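Local coordinates for protein diaminopimelate decarboxylase (PDB 4XG1) that probably decarboxylates meso-diaminopimelate to L-lysine, the last step of lysine biosynthesis, as a pyridoxal-phosphate-dependent homodimer, at residues M280-E291 with E364-A375; V14-V22 with L394-I402. All coordinates share one frame; numbering follows the deposited sequence.

Interaction 1 (M280-E291 with E364-A375)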
loop_
_atom_site.group_PDB
_atom_site.type_symbol
_atom_site.label_atom_id
_atom_site.label_comp_id
_atom_site.label_asym_id
_atom_site.label_seq_id
_atom_site.Cartn_x
_atom_site.Cartn_y
_atom_site.Cartn_z
ATOM N N MET B 280 -7.201 2.919 -17.859
ATOM C CA MET B 280 -7.053 1.559 -17.270
ATOM C C MET B 280 -8.126 1.106 -16.317
ATOM O O MET B 280 -8.309 -0.096 -16.152
ATOM C CB MET B 280 -5.720 1.457 -16.551
ATOM C CG MET B 280 -4.522 1.495 -17.470
ATOM S SD MET B 280 -4.438 0.125 -18.618
ATOM C CE MET B 280 -4.792 -1.303 -17.591
ATOM N N ALA B 281 -8.832 2.029 -15.673
ATOM C CA ALA B 281 -9.699 1.630 -14.555
ATOM C C ALA B 281 -10.588 0.457 -14.896
ATOM O O ALA B 281 -10.529 -0.601 -14.279
ATOM C CB ALA B 281 -10.512 2.781 -14.071
ATOM N N ASN B 282 -11.386 0.625 -15.935
ATOM C CA ASN B 282 -12.359 -0.405 -16.300
ATOM C C ASN B 282 -11.825 -1.381 -17.337
ATOM O O ASN B 282 -12.566 -2.257 -17.789
ATOM C CB ASN B 282 -13.648 0.249 -16.754
ATOM C CG ASN B 282 -14.423 0.837 -15.592
ATOM O OD1 ASN B 282 -14.654 0.164 -14.586
ATOM N ND2 ASN B 282 -14.823 2.105 -15.713
ATOM N N ALA B 283 -10.536 -1.278 -17.658
ATOM C CA ALA B 283 -9.835 -2.316 -18.429
ATOM C C ALA B 283 -9.361 -3.513 -17.591
ATOM O O ALA B 283 -8.752 -4.422 -18.154
ATOM C CB ALA B 283 -8.646 -1.740 -19.170
ATOM N N GLY B 284 -9.675 -3.537 -16.286
ATOM C CA GLY B 284 -9.304 -4.662 -15.446
ATOM C C GLY B 284 -10.279 -4.971 -14.330
ATOM O O GLY B 284 -10.989 -4.109 -13.856
ATOM N N VAL B 285 -10.283 -6.236 -13.924
ATOM C CA VAL B 285 -11.007 -6.647 -12.761
ATOM C C VAL B 285 -10.118 -7.454 -11.832
ATOM O O VAL B 285 -9.017 -7.885 -12.220
ATOM C CB VAL B 285 -12.225 -7.510 -13.142
ATOM C CG1 VAL B 285 -13.135 -6.706 -14.057
ATOM C CG2 VAL B 285 -11.811 -8.796 -13.833
ATOM N N LEU B 286 -10.609 -7.666 -10.615
ATOM C CA LEU B 286 -9.944 -8.531 -9.666
ATOM C C LEU B 286 -10.887 -9.633 -9.252
ATOM O O LEU B 286 -11.979 -9.373 -8.730
ATOM C CB LEU B 286 -9.533 -7.752 -8.434
ATOM C CG LEU B 286 -8.931 -8.555 -7.255
ATOM C CD1 LEU B 286 -7.674 -9.276 -7.681
ATOM C CD2 LEU B 286 -8.634 -7.648 -6.075
ATOM N N VAL B 287 -10.467 -10.875 -9.484
ATOM C CA VAL B 287 -11.314 -12.032 -9.209
ATOM C C VAL B 287 -10.888 -12.664 -7.905
ATOM O O VAL B 287 -9.684 -12.798 -7.654
ATOM C CB VAL B 287 -11.169 -13.089 -10.298
ATOM C CG1 VAL B 287 -12.201 -14.186 -10.090
ATOM C CG2 VAL B 287 -11.309 -12.455 -11.669
ATOM N N THR B 288 -11.859 -13.060 -7.094
ATOM C CA THR B 288 -11.558 -13.613 -5.804
ATOM C C THR B 288 -12.564 -14.699 -5.466
ATOM O O THR B 288 -13.675 -14.710 -5.966
ATOM C CB THR B 288 -11.558 -12.510 -4.740
ATOM O OG1 THR B 288 -11.264 -13.068 -3.454
ATOM C CG2 THR B 288 -12.900 -11.829 -4.692
ATOM N N LYS B 289 -12.183 -15.598 -4.582
ATOM C CA LYS B 289 -12.998 -16.733 -4.223
ATOM C C LYS B 289 -13.545 -16.541 -2.807
ATOM O O LYS B 289 -12.823 -16.094 -1.896
ATOM C CB LYS B 289 -12.139 -17.980 -4.266
ATOM C CG LYS B 289 -12.827 -19.280 -3.843
ATOM C CD LYS B 289 -11.822 -20.433 -3.833
ATOM C CE LYS B 289 -12.005 -21.305 -2.594
ATOM N NZ LYS B 289 -10.702 -21.818 -2.082
ATOM N N VAL B 290 -14.826 -16.851 -2.626
ATOM C CA VAL B 290 -15.451 -16.796 -1.309
ATOM C C VAL B 290 -14.958 -18.001 -0.518
ATOM O O VAL B 290 -15.110 -19.149 -0.961
ATOM C CB VAL B 290 -16.994 -16.873 -1.427
ATOM C CG1 VAL B 290 -17.635 -16.869 -0.056
ATOM C CG2 VAL B 290 -17.530 -15.708 -2.245
ATOM N N GLU B 291 -14.394 -17.758 0.646
ATOM C CA GLU B 291 -13.951 -18.837 1.481
ATOM C C GLU B 291 -15.078 -19.198 2.435
ATOM O O GLU B 291 -15.545 -20.332 2.434
ATOM C CB GLU B 291 -12.705 -18.439 2.271
ATOM C CG GLU B 291 -11.533 -17.980 1.407
ATOM C CD GLU B 291 -10.660 -19.114 0.908
ATOM O OE1 GLU B 291 -11.080 -20.299 0.942
ATOM O OE2 GLU B 291 -9.555 -18.806 0.435
ATOM N N GLU B 364 -20.449 -20.457 -0.426
ATOM C CA GLU B 364 -19.043 -20.674 -0.193
ATOM C C GLU B 364 -18.488 -21.393 -1.394
ATOM O O GLU B 364 -19.161 -22.242 -1.973
ATOM C CB GLU B 364 -18.809 -21.458 1.084
ATOM C CG GLU B 364 -19.387 -20.751 2.301
ATOM C CD GLU B 364 -18.943 -21.361 3.597
ATOM O OE1 GLU B 364 -18.479 -22.520 3.580
ATOM O OE2 GLU B 364 -19.047 -20.702 4.655
ATOM N N GLY B 365 -17.308 -20.951 -1.851
ATOM C CA GLY B 365 -16.665 -21.500 -3.037
ATOM C C GLY B 365 -16.897 -20.716 -4.276
ATOM O O GLY B 365 -16.195 -20.890 -5.257
ATOM N N ASP B 366 -17.874 -19.830 -4.261
ATOM C CA ASP B 366 -18.145 -18.979 -5.441
ATOM C C ASP B 366 -17.016 -17.970 -5.720
ATOM O O ASP B 366 -16.367 -17.482 -4.796
ATOM C CB ASP B 366 -19.442 -18.181 -5.223
ATOM C CG ASP B 366 -20.696 -19.007 -5.432
ATOM O OD1 ASP B 366 -20.633 -20.002 -6.193
ATOM O OD2 ASP B 366 -21.763 -18.657 -4.826
ATOM N N TYR B 367 -16.884 -17.600 -6.983
ATOM C CA TYR B 367 -15.995 -16.551 -7.406
ATOM C C TYR B 367 -16.727 -15.209 -7.568
ATOM O O TYR B 367 -17.802 -15.147 -8.146
ATOM C CB TYR B 367 -15.371 -16.912 -8.742
ATOM C CG TYR B 367 -14.375 -18.008 -8.646
ATOM C CD1 TYR B 367 -13.228 -17.854 -7.887
ATOM C CD2 TYR B 367 -14.546 -19.191 -9.333
ATOM C CE1 TYR B 367 -12.281 -18.862 -7.793
ATOM C CE2 TYR B 367 -13.610 -20.207 -9.246
ATOM C CZ TYR B 367 -12.475 -20.033 -8.463
ATOM O OH TYR B 367 -11.530 -21.024 -8.365
ATOM N N LEU B 368 -16.132 -14.130 -7.061
ATOM C CA LEU B 368 -16.633 -12.771 -7.270
ATOM C C LEU B 368 -15.635 -11.939 -8.040
ATOM O O LEU B 368 -14.457 -12.201 -8.035
ATOM C CB LEU B 368 -16.899 -12.095 -5.952
ATOM C CG LEU B 368 -17.987 -12.719 -5.101
ATOM C CD1 LEU B 368 -18.076 -12.058 -3.749
ATOM C CD2 LEU B 368 -19.296 -12.562 -5.841
ATOM N N VAL B 369 -16.148 -10.944 -8.730
ATOM C CA VAL B 369 -15.360 -10.104 -9.617
ATOM C C VAL B 369 -15.540 -8.695 -9.080
ATOM O O VAL B 369 -16.665 -8.233 -8.900
ATOM C CB VAL B 369 -15.875 -10.202 -11.058
ATOM C CG1 VAL B 369 -15.357 -9.080 -11.918
ATOM C CG2 VAL B 369 -15.495 -11.538 -11.656
ATOM N N ILE B 370 -14.422 -8.023 -8.823
ATOM C CA ILE B 370 -14.420 -6.640 -8.362
ATOM C C ILE B 370 -14.071 -5.845 -9.570
ATOM O O ILE B 370 -13.001 -6.045 -10.165
ATOM C CB ILE B 370 -13.359 -6.438 -7.290
ATOM C CG1 ILE B 370 -13.638 -7.436 -6.182
ATOM C CG2 ILE B 370 -13.398 -5.039 -6.724
ATOM C CD1 ILE B 370 -12.432 -7.724 -5.348
ATOM N N ARG B 371 -14.977 -4.952 -9.949
ATOM C CA ARG B 371 -14.777 -4.213 -11.169
ATOM C C ARG B 371 -13.959 -2.957 -10.955
ATOM O O ARG B 371 -13.842 -2.471 -9.840
ATOM C CB ARG B 371 -16.108 -3.879 -11.795
ATOM C CG ARG B 371 -16.798 -5.091 -12.394
ATOM C CD ARG B 371 -17.984 -4.741 -13.299
ATOM N NE ARG B 371 -17.814 -3.455 -13.982
ATOM C CZ ARG B 371 -17.189 -3.252 -15.150
ATOM N NH1 ARG B 371 -16.643 -4.267 -15.829
ATOM N NH2 ARG B 371 -17.089 -1.999 -15.626
ATOM N N SER B 372 -13.385 -2.456 -12.033
ATOM C CA SER B 372 -12.769 -1.149 -12.067
ATOM C C SER B 372 -11.502 -1.102 -11.276
ATOM O O SER B 372 -11.228 -0.127 -10.563
ATOM C CB SER B 372 -13.729 -0.074 -11.544
ATOM O OG SER B 372 -15.027 -0.245 -12.077
ATOM N N THR B 373 -10.714 -2.148 -11.400
ATOM C CA THR B 373 -9.526 -2.288 -10.597
ATOM C C THR B 373 -8.271 -2.276 -11.462
ATOM O O THR B 373 -7.195 -2.647 -11.021
ATOM C CB THR B 373 -9.554 -3.578 -9.781
ATOM O OG1 THR B 373 -9.636 -4.684 -10.669
ATOM C CG2 THR B 373 -10.693 -3.592 -8.830
ATOM N N GLY B 374 -8.399 -1.806 -12.691
ATOM C CA GLY B 374 -7.250 -1.764 -13.583
ATOM C C GLY B 374 -6.305 -0.597 -13.312
ATOM O O GLY B 374 -5.179 -0.586 -13.823
ATOM N N ALA B 375 -6.768 0.391 -12.546
ATOM C CA ALA B 375 -5.970 1.549 -12.200
ATOM C C ALA B 375 -5.853 1.665 -10.693
ATOM O O ALA B 375 -6.827 1.563 -9.975
ATOM C CB ALA B 375 -6.625 2.786 -12.740
HETATM O O HOH W 1 -13.562 -3.242 -14.743
#
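Leu-286 and Ile-370 form a hydrogen-bonded pair in the antiparallel pairing of strands 284-291 and 367-371, whose axes approach to 4.6 Å with 153° between their directions. Leu-286 N donates to Ile-370 O at 2.9 Å, and Ile-370 N returns a bond to Leu-286 O. Thr-288 and Leu-368 pair likewise, and Val-290 N donates almost straight to Asp-366 O (175°). Followed outward, Ile-370 CB lies close to Leu-286 O; CG1, set beside its own backbone N (chi1 -56°), stays near that oxygen, and Ile-370 CD1 ends 3.9 Å from Leu-286 CD2, with Thr-288 CG2 slightly farther off. The Leu-286 and Ile-370 side chains thus run side by side in one direction. On the other face, Val-369 CG1 packs 3.7 Å from Val-285 CB, and the Tyr-367 ring carries CE1 to Lys-289 CB (3.6 Å), its edge turned to Thr-288 O. Beyond the paired strands, Ser-372 OG donates to Asn-282 OD1 in the amide plane (2.6 Å), while Gly-284 O takes Thr-373 N from above its carbonyl plane and also accepts from a water. Gly-374 N donates to Ala-281 O, and Gly-374 CA comes to 3.2 Å from Met-280 O, a CA-H...O contact. This end approaches the cofactor, Ala-375 lying about 6 Å from the pyridoxal-lysine adduct by nearest side-chain atoms. In the beta domain, to which both ends of the chain contribute, strand 30-34 flanks 284-291 and strand 323-325 borders 367-371, while helix 35-49 packs on Met-280.

Interaction 2 (V14-V22 with L394-I402)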
loop_
_atom_site.group_PDB
_atom_site.type_symbol
_atom_site.label_atom_id
_atom_site.label_comp_id
_atom_site.label_asym_id
_atom_site.label_seq_id
_atom_site.Cartn_x
_atom_site.Cartn_y
_atom_site.Cartn_z
ATOM N N VAL B 14 -14.585 -12.295 -20.649
ATOM C CA VAL B 14 -13.656 -11.243 -20.833
ATOM C C VAL B 14 -13.186 -11.443 -22.241
ATOM O O VAL B 14 -12.548 -12.443 -22.546
ATOM C CB VAL B 14 -12.466 -11.262 -19.810
ATOM C CG1 VAL B 14 -11.920 -12.664 -19.576
ATOM C CG2 VAL B 14 -11.362 -10.302 -20.270
ATOM N N GLU B 15 -13.521 -10.482 -23.099
ATOM C CA GLU B 15 -13.372 -10.649 -24.538
ATOM C C GLU B 15 -13.928 -12.054 -24.880
ATOM O O GLU B 15 -15.040 -12.396 -24.444
ATOM C CB GLU B 15 -11.924 -10.405 -24.938
ATOM C CG GLU B 15 -11.487 -8.992 -24.575
ATOM C CD GLU B 15 -10.128 -8.588 -25.116
ATOM O OE1 GLU B 15 -9.613 -9.276 -26.040
ATOM O OE2 GLU B 15 -9.565 -7.586 -24.611
ATOM N N GLY B 16 -13.152 -12.894 -25.541
ATOM C CA GLY B 16 -13.636 -14.199 -25.948
ATOM C C GLY B 16 -13.625 -15.311 -24.910
ATOM O O GLY B 16 -14.068 -16.413 -25.200
ATOM N N LEU B 17 -13.158 -15.042 -23.694
ATOM C CA LEU B 17 -12.965 -16.111 -22.733
ATOM C C LEU B 17 -13.867 -15.995 -21.521
ATOM O O LEU B 17 -14.094 -14.897 -20.981
ATOM C CB LEU B 17 -11.525 -16.136 -22.286
ATOM C CG LEU B 17 -10.476 -16.663 -23.258
ATOM C CD1 LEU B 17 -9.099 -16.500 -22.615
ATOM C CD2 LEU B 17 -10.707 -18.130 -23.620
ATOM N N PRO B 18 -14.408 -17.118 -21.084
ATOM C CA PRO B 18 -15.043 -17.110 -19.781
ATOM C C PRO B 18 -14.010 -16.799 -18.673
ATOM O O PRO B 18 -12.907 -17.330 -18.687
ATOM C CB PRO B 18 -15.587 -18.544 -19.613
ATOM C CG PRO B 18 -15.182 -19.296 -20.823
ATOM C CD PRO B 18 -14.256 -18.461 -21.647
ATOM N N VAL B 19 -14.408 -15.973 -17.720
ATOM C CA VAL B 19 -13.537 -15.602 -16.643
ATOM C C VAL B 19 -13.226 -16.828 -15.806
ATOM O O VAL B 19 -12.110 -17.012 -15.413
ATOM C CB VAL B 19 -14.162 -14.468 -15.817
ATOM C CG1 VAL B 19 -13.407 -14.242 -14.521
ATOM C CG2 VAL B 19 -14.196 -13.186 -16.643
ATOM N N GLU B 20 -14.201 -17.693 -15.573
ATOM C CA GLU B 20 -13.973 -18.900 -14.777
ATOM C C GLU B 20 -12.830 -19.734 -15.350
ATOM O O GLU B 20 -12.150 -20.435 -14.622
ATOM C CB GLU B 20 -15.243 -19.748 -14.686
ATOM C CG GLU B 20 -15.570 -20.575 -15.927
ATOM C CD GLU B 20 -16.916 -21.295 -15.836
ATOM O OE1 GLU B 20 -17.529 -21.567 -16.893
ATOM O OE2 GLU B 20 -17.372 -21.596 -14.708
ATOM N N GLN B 21 -12.645 -19.671 -16.660
ATOM C CA GLN B 21 -11.651 -20.482 -17.332
ATOM C C GLN B 21 -10.260 -20.019 -16.999
ATOM O O GLN B 21 -9.369 -20.838 -16.749
ATOM C CB GLN B 21 -11.846 -20.413 -18.846
ATOM C CG GLN B 21 -10.975 -21.365 -19.643
ATOM C CD GLN B 21 -11.447 -21.477 -21.087
ATOM O OE1 GLN B 21 -12.571 -21.957 -21.357
ATOM N NE2 GLN B 21 -10.605 -21.054 -22.023
ATOM N N VAL B 22 -10.058 -18.710 -17.008
ATOM C CA VAL B 22 -8.728 -18.177 -16.685
ATOM C C VAL B 22 -8.396 -18.439 -15.204
ATOM O O VAL B 22 -7.413 -19.072 -14.888
ATOM C CB VAL B 22 -8.559 -16.707 -17.124
ATOM C CG1 VAL B 22 -8.911 -16.545 -18.600
ATOM C CG2 VAL B 22 -9.444 -15.790 -16.336
ATOM N N LEU B 394 -3.453 -11.057 -18.850
ATOM C CA LEU B 394 -3.907 -10.226 -19.950
ATOM C C LEU B 394 -4.613 -11.087 -20.984
ATOM O O LEU B 394 -4.004 -12.012 -21.539
ATOM C CB LEU B 394 -2.713 -9.529 -20.613
ATOM C CG LEU B 394 -3.083 -8.485 -21.671
ATOM C CD1 LEU B 394 -4.113 -7.469 -21.184
ATOM C CD2 LEU B 394 -1.844 -7.748 -22.096
ATOM N N VAL B 395 -5.869 -10.759 -21.247
ATOM C CA VAL B 395 -6.658 -11.472 -22.212
ATOM C C VAL B 395 -6.696 -10.772 -23.564
ATOM O O VAL B 395 -6.904 -9.559 -23.662
ATOM C CB VAL B 395 -8.083 -11.662 -21.754
ATOM C CG1 VAL B 395 -8.896 -12.334 -22.856
ATOM C CG2 VAL B 395 -8.109 -12.527 -20.513
ATOM N N ASP B 396 -6.449 -11.567 -24.610
ATOM C CA ASP B 396 -6.484 -11.102 -25.986
ATOM C C ASP B 396 -7.361 -12.045 -26.812
ATOM O O ASP B 396 -6.980 -13.185 -27.100
ATOM C CB ASP B 396 -5.083 -11.062 -26.562
ATOM C CG ASP B 396 -5.056 -10.416 -27.901
ATOM O OD1 ASP B 396 -6.186 -10.134 -28.413
ATOM O OD2 ASP B 396 -3.926 -10.146 -28.421
ATOM N N GLY B 397 -8.541 -11.576 -27.163
ATOM C CA GLY B 397 -9.480 -12.387 -27.902
ATOM C C GLY B 397 -9.822 -13.654 -27.171
ATOM O O GLY B 397 -10.591 -13.646 -26.218
ATOM N N GLU B 398 -9.215 -14.749 -27.606
ATOM C CA GLU B 398 -9.433 -16.056 -26.986
ATOM C C GLU B 398 -8.175 -16.599 -26.316
ATOM O O GLU B 398 -8.153 -17.752 -25.893
ATOM C CB GLU B 398 -9.970 -17.052 -28.024
ATOM C CG GLU B 398 -11.395 -17.504 -27.731
ATOM C CD GLU B 398 -11.947 -18.522 -28.719
ATOM O OE1 GLU B 398 -11.944 -18.207 -29.936
ATOM O OE2 GLU B 398 -12.420 -19.605 -28.264
ATOM N N LYS B 399 -7.146 -15.767 -26.230
ATOM C CA LYS B 399 -5.889 -16.119 -25.587
ATOM C C LYS B 399 -5.629 -15.314 -24.307
ATOM O O LYS B 399 -5.828 -14.099 -24.281
ATOM C CB LYS B 399 -4.756 -15.888 -26.552
ATOM C CG LYS B 399 -4.723 -16.954 -27.629
ATOM C CD LYS B 399 -3.795 -16.589 -28.764
ATOM C CE LYS B 399 -3.805 -15.083 -28.995
ATOM N NZ LYS B 399 -3.040 -14.658 -30.189
ATOM N N ALA B 400 -5.224 -16.031 -23.259
ATOM C CA ALA B 400 -4.890 -15.456 -21.949
ATOM C C ALA B 400 -3.411 -15.595 -21.697
ATOM O O ALA B 400 -2.877 -16.677 -21.795
ATOM C CB ALA B 400 -5.649 -16.182 -20.864
ATOM N N PHE B 401 -2.740 -14.493 -21.411
ATOM C CA PHE B 401 -1.339 -14.553 -21.077
ATOM C C PHE B 401 -1.047 -14.044 -19.661
ATOM O O PHE B 401 -1.668 -13.089 -19.146
ATOM C CB PHE B 401 -0.556 -13.854 -22.152
ATOM C CG PHE B 401 0.908 -14.159 -22.135
ATOM C CD1 PHE B 401 1.406 -15.269 -22.810
ATOM C CD2 PHE B 401 1.823 -13.323 -21.467
ATOM C CE1 PHE B 401 2.773 -15.536 -22.809
ATOM C CE2 PHE B 401 3.187 -13.583 -21.487
ATOM C CZ PHE B 401 3.655 -14.690 -22.146
ATOM N N ILE B 402 -0.212 -14.789 -18.947
ATOM C CA ILE B 402 0.189 -14.404 -17.607
ATOM C C ILE B 402 1.210 -13.334 -17.779
ATOM O O ILE B 402 2.326 -13.625 -18.230
ATOM C CB ILE B 402 0.782 -15.572 -16.811
ATOM C CG1 ILE B 402 -0.309 -16.609 -16.504
ATOM C CG2 ILE B 402 1.336 -15.051 -15.499
ATOM C CD1 ILE B 402 0.180 -17.896 -15.868
#
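Two type II' turns, Val-14 to Leu-17 and Asp-396 to Lys-399, meet at their ends, where Gly-16 N donates to Gly-397 O (2.8 Å) along a bent path of 133°. The Glu-15 side chain makes the second polar link. With CG beside the backbone N (chi1 -60°) and the chain extended beyond it, Glu-15 OE1 reaches Gly-397 N at 2.8 Å and is met nearly head-on, while Ser-34 and the backbone N of Ala-36 hold OE2. Asp-396 OD1 lies 4.3 Å from Glu-15 OE1, a proximity of like charges probably eased by these donors and by the salt bridge from Arg-35 to Asp-396. Away from the turn ends the contact is apolar. Val-14 and Val-395 point at each other tip to tip, CG2 of Val-14 standing 3.8 Å from CB of Val-395. Leu-17 lies against the Glu-398 carbonyl, Leu-17 CD2 coming to 3.4 Å from Glu-398 O, and CD1 touches Ala-400 CB, which Val-22 CG1 meets at 4.0 Å. The contact fastens the N-terminal hairpin and the start of helix 19-26 onto the hairpin of strands 391-396 and 399-404, with strand 30-34 running alongside 391-396 and packing Ile-32 against Val-22 and Val-395.

Both contacts reach the same mixed sheet of the beta domain, with centres about 14 Å apart. Interaction 1 is a buried strand pairing within that sheet, carried by regular backbone bonds and largely apolar side chains on both faces, with polar links at the turn end. Interaction 2 is partly buried and nearer the surface, joining turns by two polar links beside a small apolar patch. Strand 30-34 joins them, bonding to 284-294 and to 391-396, and Val-287 CG2 packs on Val-19 CG1 at 4.0 Å. Along the chain, interaction 1 is nested inside the loop closed by interaction 2. Each also borders the second subunit: Glu-291 bridges to its Arg-133, whereas Leu-394 and Phe-401 pack on its Leu-419.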